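Local structure of nitrosopumilus output domain-containing protein (Pyrococcus horikoshii, 2P9X) at residues A[57-60]-A[61-65]; A[81-85]-A[86-90]; A[91-94]-A[95-99]. The protein is of unknown function but binds zinc ions and packs as a four-chain assembly of small all-helical subunits. All blocks are in the same frame, centred on the assembly; numbering follows the deposited sequence.

The three contacts follow one another along the chain, each formed between neighbouring residues where a helix begins or ends. Interaction 1 (57-65) starts helix 59-76; interaction 2 (81-90) leads from the loop after that helix into helix 86-97, and interaction 3 (91-99) takes the same helix to the C-terminus. Centres of interactions 2 and 3 are about 11 Å apart, and Glu92 reaches back to Ile81, Glu82 and Ala83. Interactions 1 and 2, about 16 Å apart between centres, come together at Arg63 and Asn84. Interactions 1 and 3 lie on opposite sides of the chain's centre, about 25 Å between centres: the first faces other subunits, the third ties down the chain end near zinc.

Interaction 1 of 3, residues A[57-60]-A[61-65]; sequences FGEY and SARLL
Phe57 lays its CB against the side chain of Ser61, with CB 3.4 Å from Ser61 OG, while its ring leads away from the new helix. Ser61 OG, anti to its own backbone nitrogen (chi1 -176°), lies on this Phe57 side, and its polar partner is Ser61 OG of the second subunit. Between the two residues the chain turns at Gly58, the N-cap. Its phi of 104° would jam a CB against the carbonyl oxygen of Phe57, so a residue without a side chain suits the place. Gly58 O then accepts from Ala62 N at 3.1 Å, and the helix continues with Arg63 N on Glu59 O and Leu64 N on Tyr60 O. The amide of Ser61 is met by a water that accepts from Ser61 N and donates to Phe57 O at 2.7 Å, bridging the break between the helices. Arg63 CG lies 3.4 Å from Glu59 O; beyond it, bends at chi2 and chi3 carry NH1 to a salt bridge with Glu66, and NE and NH2 to Val19 O and Glu18 O of the second subunit. Leu64 CG rests 3.4 Å from Tyr60 O. The Tyr60 ring leaves the helix for the third subunit, where its OH bonds to ND1 of His30 and the rings meet steeply. Glu59 also reaches that subunit, through a salt bridge to Lys55. The contact thus joins helix 46-57 to helix 59-76: Ala62 folds back onto Val53 and Ser54 of the former, Leu64 packs on Val19 of the second subunit, and Phe57 meets Leu56 of the fourth.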
ATOM      1  N   PHE A  57      -3.240  -0.462   4.149  1.00 19.85           N
ATOM      2  CA  PHE A  57      -2.049  -0.114   3.378  1.00 19.56           C
ATOM      3  C   PHE A  57      -0.793  -0.929   3.656  1.00 20.25           C
ATOM      4  O   PHE A  57       0.224  -0.713   3.009  1.00 23.17           O
ATOM      5  CB  PHE A  57      -1.695   1.354   3.618  1.00 19.98           C
ATOM      6  CG  PHE A  57      -2.744   2.329   3.164  1.00 20.92           C
ATOM      7  CD1 PHE A  57      -3.145   2.374   1.837  1.00 22.05           C
ATOM      8  CD2 PHE A  57      -3.276   3.257   4.060  1.00 23.57           C
ATOM      9  CE1 PHE A  57      -4.058   3.337   1.398  1.00 23.49           C
ATOM     10  CE2 PHE A  57      -4.189   4.226   3.632  1.00 22.51           C
ATOM     11  CZ  PHE A  57      -4.576   4.264   2.299  1.00 22.98           C
ATOM     12  N   GLY A  58      -0.851  -1.837   4.621  1.00 20.79           N
ATOM     13  CA  GLY A  58       0.330  -2.614   4.948  1.00 22.05           C
ATOM     14  C   GLY A  58       0.947  -2.094   6.230  1.00 22.01           C
ATOM     15  O   GLY A  58       0.603  -1.004   6.685  1.00 22.33           O
ATOM     16  N   GLU A  59       1.875  -2.856   6.805  1.00 23.04           N
ATOM     17  CA  GLU A  59       2.497  -2.470   8.068  1.00 24.41           C
ATOM     18  C   GLU A  59       3.461  -1.291   7.995  1.00 22.56           C
ATOM     19  O   GLU A  59       3.597  -0.536   8.960  1.00 22.89           O
ATOM     20  CB  GLU A  59       3.205  -3.677   8.682  1.00 29.03           C
ATOM     21  CG  GLU A  59       3.720  -3.424  10.082  1.00 36.60           C
ATOM     22  CD  GLU A  59       4.362  -4.654  10.683  1.00 41.65           C
ATOM     23  OE1 GLU A  59       3.672  -5.692  10.774  1.00 42.30           O
ATOM     24  OE2 GLU A  59       5.551  -4.579  11.062  1.00 45.53           O
ATOM     25  N   TYR A  60       4.135  -1.131   6.864  1.00 21.26           N
ATOM     26  CA  TYR A  60       5.067  -0.023   6.703  1.00 22.30           C
ATOM     27  C   TYR A  60       4.289   1.292   6.758  1.00 21.55           C
ATOM     28  O   TYR A  60       4.663   2.227   7.472  1.00 21.65           O
ATOM     29  CB  TYR A  60       5.815  -0.153   5.374  1.00 23.00           C
ATOM     30  CG  TYR A  60       6.684  -1.391   5.305  1.00 25.01           C
ATOM     31  CD1 TYR A  60       7.805  -1.521   6.121  1.00 25.38           C
ATOM     32  CD2 TYR A  60       6.354  -2.457   4.466  1.00 26.17           C
ATOM     33  CE1 TYR A  60       8.577  -2.680   6.113  1.00 26.81           C
ATOM     34  CE2 TYR A  60       7.120  -3.626   4.453  1.00 28.53           C
ATOM     35  CZ  TYR A  60       8.231  -3.728   5.282  1.00 27.11           C
ATOM     36  OH  TYR A  60       8.985  -4.879   5.296  1.00 27.64           O
ATOM     37  N   SER A  61       3.188   1.355   6.015  1.00 21.12           N
ATOM     38  CA  SER A  61       2.362   2.552   6.004  1.00 22.40           C
ATOM     39  C   SER A  61       1.707   2.789   7.361  1.00 20.91           C
ATOM     40  O   SER A  61       1.609   3.930   7.814  1.00 22.21           O
ATOM     41  CB  SER A  61       1.294   2.436   4.913  1.00 23.28           C
ATOM     42  OG  SER A  61       0.545   3.639   4.841  1.00 31.38           O
ATOM     43  N   ALA A  62       1.266   1.715   8.012  1.00 20.51           N
ATOM     44  CA  ALA A  62       0.626   1.833   9.322  1.00 21.25           C
ATOM     45  C   ALA A  62       1.620   2.397  10.322  1.00 20.93           C
ATOM     46  O   ALA A  62       1.273   3.242  11.152  1.00 21.10           O
ATOM     47  CB  ALA A  62       0.122   0.469   9.799  1.00 21.90           C
ATOM     48  N   ARG A  63       2.861   1.928  10.246  1.00 20.81           N
ATOM     49  CA  ARG A  63       3.899   2.411  11.153  1.00 21.21           C
ATOM     50  C   ARG A  63       4.152   3.900  10.940  1.00 21.48           C
ATOM     51  O   ARG A  63       4.282   4.652  11.906  1.00 21.08           O
ATOM     52  CB  ARG A  63       5.198   1.624  10.948  1.00 23.50           C
ATOM     53  CG  ARG A  63       5.292   0.376  11.822  1.00 25.45           C
ATOM     54  CD  ARG A  63       5.450   0.769  13.287  1.00 27.51           C
ATOM     55  NE  ARG A  63       6.741   1.409  13.522  1.00 28.29           N
ATOM     56  CZ  ARG A  63       6.954   2.379  14.404  1.00 28.33           C
ATOM     57  NH1 ARG A  63       5.955   2.841  15.151  1.00 29.28           N
ATOM     58  NH2 ARG A  63       8.168   2.886  14.542  1.00 28.02           N
ATOM     59  N   LEU A  64       4.220   4.318   9.676  1.00 20.22           N
ATOM     60  CA  LEU A  64       4.444   5.722   9.347  1.00 20.56           C
ATOM     61  C   LEU A  64       3.326   6.582   9.937  1.00 21.00           C
ATOM     62  O   LEU A  64       3.591   7.634  10.517  1.00 21.22           O
ATOM     63  CB  LEU A  64       4.528   5.909   7.822  1.00 19.78           C
ATOM     64  CG  LEU A  64       5.824   5.409   7.162  1.00 19.85           C
ATOM     65  CD1 LEU A  64       5.693   5.422   5.647  1.00 22.18           C
ATOM     66  CD2 LEU A  64       6.988   6.304   7.592  1.00 20.39           C
ATOM     67  N   LEU A  65       2.077   6.136   9.800  1.00 20.22           N
ATOM     68  CA  LEU A  65       0.953   6.887  10.354  1.00 20.16           C
ATOM     69  C   LEU A  65       1.077   6.959  11.877  1.00 20.14           C
ATOM     70  O   LEU A  65       0.838   8.005  12.484  1.00 20.37           O
ATOM     71  CB  LEU A  65      -0.379   6.227   9.975  1.00 20.67           C
ATOM     72  CG  LEU A  65      -1.620   6.913  10.559  1.00 21.70           C
ATOM     73  CD1 LEU A  65      -1.720   8.346  10.044  1.00 22.21           C
ATOM     74  CD2 LEU A  65      -2.862   6.117  10.180  1.00 23.37           C
TER
HETATM   75  O   HOH W   1       2.810  -0.856   3.857  1.00 22.77           O

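Interaction 2 of 3, residues A[81-85]-A[86-90]; sequences IEANS and LEELV
Asn84 N donates to Glu88 OE1 in an almost straight bond of 2.9 Å (N-H...O 175°). It meets the oxygen on its anti side, 31° out of the carboxylate plane. The Glu88 chain is extended beyond CG, which carries the carboxylate back alongside the loop. Its other oxygen, OE2, accepts a hydrogen bond from a water that in turn accepts a weak one from Asn84 ND2. Ser85 is the N-cap: OG stands between its backbone N and carbonyl carbon (chi1 71°) and accepts from Glu88 N at 3.1 Å, while Glu88 CG lies close beside the same hydroxyl oxygen. Ser85 O accepts from Leu89 N, the first main-chain bond of the helix. Below this polar rim Ala83 CB is pressed tightly on the backbone of Leu89, 3.4 Å from its CA. The Leu89 and Ile81 side chains continue the apolar side, crossing at about a right angle with CD1 of Leu89 4.1 Å from CG2 of Ile81. Leu89 itself packs on Ile69 and Leu73 of helix 59-76. Ser85 thus caps the first turn through Glu88 N, while Glu88 in return holds the amide of the residue before the cap; its negative charge there probably also suits the positive end of the helix dipole.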
ATOM      1  N   ILE A  81       5.762  13.619  25.392  1.00 48.87           N
ATOM      2  CA  ILE A  81       5.252  12.350  25.879  1.00 49.02           C
ATOM      3  C   ILE A  81       6.250  11.289  25.430  1.00 49.31           C
ATOM      4  O   ILE A  81       7.009  11.483  24.487  1.00 51.52           O
ATOM      5  CB  ILE A  81       3.886  12.097  25.234  1.00 48.92           C
ATOM      6  CG1 ILE A  81       2.823  12.994  25.879  1.00 51.14           C
ATOM      7  CG2 ILE A  81       3.459  10.632  25.464  1.00 51.58           C
ATOM      8  CD1 ILE A  81       1.648  13.263  24.936  1.00 52.15           C
ATOM      9  N   GLU A  82       6.312  10.162  26.146  1.00 51.35           N
ATOM     10  CA  GLU A  82       7.411   9.288  25.758  1.00 53.06           C
ATOM     11  C   GLU A  82       6.951   8.116  24.878  1.00 51.57           C
ATOM     12  O   GLU A  82       7.741   7.316  24.400  1.00 52.82           O
ATOM     13  CB  GLU A  82       8.066   8.778  27.046  1.00 55.89           C
ATOM     14  CG  GLU A  82       8.721   9.910  27.839  1.00 59.62           C
ATOM     15  CD  GLU A  82       9.369   9.360  29.091  1.00 61.35           C
ATOM     16  OE1 GLU A  82      10.187   8.458  28.984  1.00 62.10           O
ATOM     17  OE2 GLU A  82       9.085   9.884  30.167  1.00 62.55           O
ATOM     18  N   ALA A  83       5.619   8.021  24.699  1.00 48.45           N
ATOM     19  CA  ALA A  83       5.059   6.913  23.924  1.00 44.42           C
ATOM     20  C   ALA A  83       5.800   6.676  22.602  1.00 41.66           C
ATOM     21  O   ALA A  83       6.132   7.589  21.851  1.00 40.13           O
ATOM     22  CB  ALA A  83       3.578   7.204  23.665  1.00 43.54           C
ATOM     23  N   ASN A  84       6.089   5.375  22.361  1.00 40.41           N
ATOM     24  CA  ASN A  84       6.685   4.963  21.087  1.00 38.38           C
ATOM     25  C   ASN A  84       5.689   4.133  20.264  1.00 35.94           C
ATOM     26  O   ASN A  84       5.969   3.644  19.175  1.00 35.63           O
ATOM     27  CB  ASN A  84       7.909   4.102  21.406  1.00 41.89           C
ATOM     28  CG  ASN A  84       8.866   4.882  22.268  1.00 45.38           C
ATOM     29  OD1 ASN A  84       9.365   5.935  21.889  1.00 47.47           O
ATOM     30  ND2 ASN A  84       9.220   4.279  23.417  1.00 46.70           N
ATOM     31  N   SER A  85       4.487   3.955  20.802  1.00 33.00           N
ATOM     32  CA  SER A  85       3.435   3.205  20.123  1.00 29.01           C
ATOM     33  C   SER A  85       2.096   3.866  20.434  1.00 27.76           C
ATOM     34  O   SER A  85       1.968   4.581  21.428  1.00 26.27           O
ATOM     35  CB  SER A  85       3.398   1.755  20.609  1.00 29.48           C
ATOM     36  OG  SER A  85       2.906   1.678  21.935  1.00 30.72           O
ATOM     37  N   LEU A  86       1.099   3.623  19.594  1.00 25.44           N
ATOM     38  CA  LEU A  86      -0.212   4.211  19.817  1.00 25.23           C
ATOM     39  C   LEU A  86      -0.804   3.720  21.144  1.00 25.96           C
ATOM     40  O   LEU A  86      -1.482   4.477  21.839  1.00 25.37           O
ATOM     41  CB  LEU A  86      -1.151   3.871  18.653  1.00 25.32           C
ATOM     42  CG  LEU A  86      -2.519   4.553  18.641  1.00 28.17           C
ATOM     43  CD1 LEU A  86      -2.351   6.064  18.512  1.00 28.84           C
ATOM     44  CD2 LEU A  86      -3.331   4.016  17.476  1.00 26.68           C
ATOM     45  N   GLU A  87      -0.545   2.458  21.494  1.00 27.44           N
ATOM     46  CA  GLU A  87      -1.057   1.902  22.747  1.00 27.92           C
ATOM     47  C   GLU A  87      -0.487   2.665  23.931  1.00 28.22           C
ATOM     48  O   GLU A  87      -1.214   3.012  24.867  1.00 28.57           O
ATOM     49  CB  GLU A  87      -0.703   0.417  22.885  1.00 29.20           C
ATOM     50  CG  GLU A  87      -1.457  -0.484  21.935  1.00 30.93           C
ATOM     51  CD  GLU A  87      -0.679  -0.779  20.671  1.00 31.67           C
ATOM     52  OE1 GLU A  87       0.102   0.088  20.228  1.00 30.79           O
ATOM     53  OE2 GLU A  87      -0.860  -1.882  20.119  1.00 33.35           O
ATOM     54  N   GLU A  88       0.818   2.918  23.896  1.00 27.84           N
ATOM     55  CA  GLU A  88       1.463   3.663  24.970  1.00 29.62           C
ATOM     56  C   GLU A  88       0.953   5.099  24.982  1.00 28.60           C
ATOM     57  O   GLU A  88       0.821   5.712  26.043  1.00 29.49           O
ATOM     58  CB  GLU A  88       2.980   3.671  24.788  1.00 31.14           C
ATOM     59  CG  GLU A  88       3.637   2.325  25.011  1.00 36.87           C
ATOM     60  CD  GLU A  88       5.135   2.358  24.769  1.00 39.87           C
ATOM     61  OE1 GLU A  88       5.671   3.435  24.424  1.00 40.39           O
ATOM     62  OE2 GLU A  88       5.776   1.298  24.922  1.00 43.43           O
ATOM     63  N   LEU A  89       0.668   5.636  23.795  1.00 27.09           N
ATOM     64  CA  LEU A  89       0.181   7.007  23.678  1.00 26.82           C
ATOM     65  C   LEU A  89      -1.181   7.164  24.348  1.00 26.33           C
ATOM     66  O   LEU A  89      -1.427   8.146  25.054  1.00 27.48           O
ATOM     67  CB  LEU A  89       0.080   7.413  22.203  1.00 25.95           C
ATOM     68  CG  LEU A  89      -0.306   8.869  21.924  1.00 26.81           C
ATOM     69  CD1 LEU A  89       0.820   9.799  22.372  1.00 26.91           C
ATOM     70  CD2 LEU A  89      -0.595   9.054  20.438  1.00 25.37           C
ATOM     71  N   VAL A  90      -2.067   6.198  24.123  1.00 24.70           N
ATOM     72  CA  VAL A  90      -3.396   6.237  24.717  1.00 25.18           C
ATOM     73  C   VAL A  90      -3.272   6.073  26.227  1.00 26.37           C
ATOM     74  O   VAL A  90      -3.975   6.733  26.993  1.00 26.48           O
ATOM     75  CB  VAL A  90      -4.295   5.119  24.136  1.00 26.09           C
ATOM     76  CG1 VAL A  90      -5.599   5.027  24.916  1.00 24.42           C
ATOM     77  CG2 VAL A  90      -4.583   5.416  22.663  1.00 25.10           C
TER
HETATM   78  O   HOH W   2       8.135   1.819  25.480  1.00 37.60           O

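Interaction 3 of 3, residues A[91-94]-A[95-99]; sequences SEIR and KIYGE
Helix 86-97 runs through Ser91 and on past Ile96, with Lys95 N, Ile96 N and Tyr97 N bonded to the carbonyls of Ser91, Glu92 and Ile93. At Gly98 the chain leaves the helix with a phi of 62°, and Glu99 N folds back onto Arg94 O at 2.8 Å, in the carbonyl plane on a lone pair. A weak bond from Gly98 N to Lys95 O lies within this turn. Arg94, bent at chi3 (63°), turns one face of its guanidinium to the terminal carboxylate: Glu99 OXT lies over that face, 2.7 Å from Arg94 NH2, in a salt bridge. A leucine in its place would probably leave the terminal carboxylate without its charged mate and freer to turn. Ile93 and Tyr97 point the same way, side by side, with Ile93 CG2 in plane at the ring edge, 3.7 Å from Tyr97 CD2. Ile96 CG2 stands over one ring face. The Glu99 side chain turns to Tyr43 OH and Gly4 N and itself lies about 7 Å from a bound zinc ion. With the 6→1 bond from Glu99 N to Arg94 O closed round a glycine of positive phi, this is a Schellman motif ending helix 86-97.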
ATOM      1  N   SER A  91      -2.371   5.192  26.648  1.00 27.76           N
ATOM      2  CA  SER A  91      -2.157   4.959  28.071  1.00 29.85           C
ATOM      3  C   SER A  91      -1.674   6.235  28.744  1.00 29.95           C
ATOM      4  O   SER A  91      -2.130   6.583  29.832  1.00 30.95           O
ATOM      5  CB  SER A  91      -1.136   3.841  28.281  1.00 31.35           C
ATOM      6  OG  SER A  91      -1.676   2.593  27.885  1.00 37.45           O
ATOM      7  N   GLU A  92      -0.750   6.933  28.090  1.00 29.91           N
ATOM      8  CA  GLU A  92      -0.214   8.172  28.632  1.00 31.21           C
ATOM      9  C   GLU A  92      -1.274   9.262  28.686  1.00 30.30           C
ATOM     10  O   GLU A  92      -1.352  10.016  29.659  1.00 29.52           O
ATOM     11  CB  GLU A  92       0.990   8.634  27.806  1.00 35.47           C
ATOM     12  CG  GLU A  92       1.892   7.477  27.384  1.00 42.69           C
ATOM     13  CD  GLU A  92       3.365   7.749  27.625  1.00 47.48           C
ATOM     14  OE1 GLU A  92       3.682   8.701  28.370  1.00 50.45           O
ATOM     15  OE2 GLU A  92       4.205   6.998  27.082  1.00 49.34           O
ATOM     16  N   ILE A  93      -2.097   9.349  27.645  1.00 28.69           N
ATOM     17  CA  ILE A  93      -3.159  10.352  27.617  1.00 28.19           C
ATOM     18  C   ILE A  93      -4.149  10.097  28.754  1.00 28.77           C
ATOM     19  O   ILE A  93      -4.610  11.032  29.410  1.00 28.51           O
ATOM     20  CB  ILE A  93      -3.924  10.325  26.281  1.00 27.80           C
ATOM     21  CG1 ILE A  93      -3.021  10.828  25.154  1.00 27.03           C
ATOM     22  CG2 ILE A  93      -5.179  11.189  26.385  1.00 28.93           C
ATOM     23  CD1 ILE A  93      -3.665  10.721  23.778  1.00 25.72           C
ATOM     24  N   ARG A  94      -4.482   8.830  28.983  1.00 29.44           N
ATOM     25  CA  ARG A  94      -5.409   8.483  30.051  1.00 31.60           C
ATOM     26  C   ARG A  94      -4.812   8.837  31.414  1.00 32.27           C
ATOM     27  O   ARG A  94      -5.534   9.220  32.332  1.00 32.56           O
ATOM     28  CB  ARG A  94      -5.764   6.996  29.986  1.00 33.35           C
ATOM     29  CG  ARG A  94      -6.636   6.635  28.783  1.00 37.38           C
ATOM     30  CD  ARG A  94      -6.832   5.133  28.659  1.00 41.39           C
ATOM     31  NE  ARG A  94      -7.533   4.558  29.804  1.00 46.56           N
ATOM     32  CZ  ARG A  94      -8.844   4.643  30.003  1.00 47.81           C
ATOM     33  NH1 ARG A  94      -9.615   5.280  29.131  1.00 49.42           N
ATOM     34  NH2 ARG A  94      -9.386   4.082  31.075  1.00 48.65           N
ATOM     35  N   LYS A  95      -3.493   8.720  31.541  1.00 34.29           N
ATOM     36  CA  LYS A  95      -2.836   9.053  32.800  1.00 37.00           C
ATOM     37  C   LYS A  95      -2.832  10.563  33.012  1.00 37.15           C
ATOM     38  O   LYS A  95      -3.016  11.043  34.134  1.00 37.96           O
ATOM     39  CB  LYS A  95      -1.398   8.523  32.817  1.00 39.93           C
ATOM     40  CG  LYS A  95      -1.300   7.009  32.797  1.00 44.64           C
ATOM     41  CD  LYS A  95       0.137   6.537  32.951  1.00 47.52           C
ATOM     42  CE  LYS A  95       0.222   5.017  32.915  1.00 50.32           C
ATOM     43  NZ  LYS A  95       1.626   4.536  33.034  1.00 52.07           N
ATOM     44  N   ILE A  96      -2.630  11.310  31.932  1.00 36.06           N
ATOM     45  CA  ILE A  96      -2.609  12.766  32.007  1.00 36.09           C
ATOM     46  C   ILE A  96      -3.960  13.336  32.440  1.00 36.30           C
ATOM     47  O   ILE A  96      -4.017  14.255  33.258  1.00 35.57           O
ATOM     48  CB  ILE A  96      -2.221  13.387  30.643  1.00 36.91           C
ATOM     49  CG1 ILE A  96      -0.755  13.077  30.331  1.00 38.65           C
ATOM     50  CG2 ILE A  96      -2.461  14.888  30.658  1.00 37.65           C
ATOM     51  CD1 ILE A  96      -0.288  13.602  28.988  1.00 38.00           C
ATOM     52  N   TYR A  97      -5.041  12.783  31.900  1.00 36.08           N
ATOM     53  CA  TYR A  97      -6.385  13.264  32.218  1.00 36.98           C
ATOM     54  C   TYR A  97      -7.110  12.465  33.294  1.00 38.30           C
ATOM     55  O   TYR A  97      -8.247  12.784  33.650  1.00 38.98           O
ATOM     56  CB  TYR A  97      -7.229  13.292  30.942  1.00 34.65           C
ATOM     57  CG  TYR A  97      -6.705  14.267  29.919  1.00 34.33           C
ATOM     58  CD1 TYR A  97      -6.859  15.641  30.101  1.00 34.80           C
ATOM     59  CD2 TYR A  97      -5.997  13.826  28.803  1.00 34.20           C
ATOM     60  CE1 TYR A  97      -6.316  16.550  29.203  1.00 35.20           C
ATOM     61  CE2 TYR A  97      -5.448  14.728  27.895  1.00 35.14           C
ATOM     62  CZ  TYR A  97      -5.609  16.087  28.103  1.00 36.47           C
ATOM     63  OH  TYR A  97      -5.040  16.984  27.233  1.00 35.81           O
ATOM     64  N   GLY A  98      -6.452  11.433  33.815  1.00 39.27           N
ATOM     65  CA  GLY A  98      -7.067  10.613  34.840  1.00 39.95           C
ATOM     66  C   GLY A  98      -8.322   9.941  34.321  1.00 40.99           C
ATOM     67  O   GLY A  98      -9.360   9.948  34.982  1.00 40.61           O
ATOM     68  N   GLU A  99      -8.225   9.361  33.128  1.00 41.46           N
ATOM     69  CA  GLU A  99      -9.358   8.685  32.506  1.00 43.39           C
ATOM     70  C   GLU A  99      -9.167   7.176  32.543  1.00 44.24           C
ATOM     71  O   GLU A  99      -8.085   6.733  32.986  1.00 45.84           O
ATOM     72  CB  GLU A  99      -9.498   9.127  31.051  1.00 42.53           C
ATOM     73  CG  GLU A  99      -9.405  10.617  30.855  1.00 42.64           C
ATOM     74  CD  GLU A  99      -9.462  11.012  29.397  1.00 41.09           C
ATOM     75  OE1 GLU A  99      -9.083  10.187  28.542  1.00 40.61           O
ATOM     76  OE2 GLU A  99      -9.879  12.151  29.110  1.00 39.11           O
ATOM     77  OXT GLU A  99     -10.101   6.462  32.117  1.00 45.07           O
TER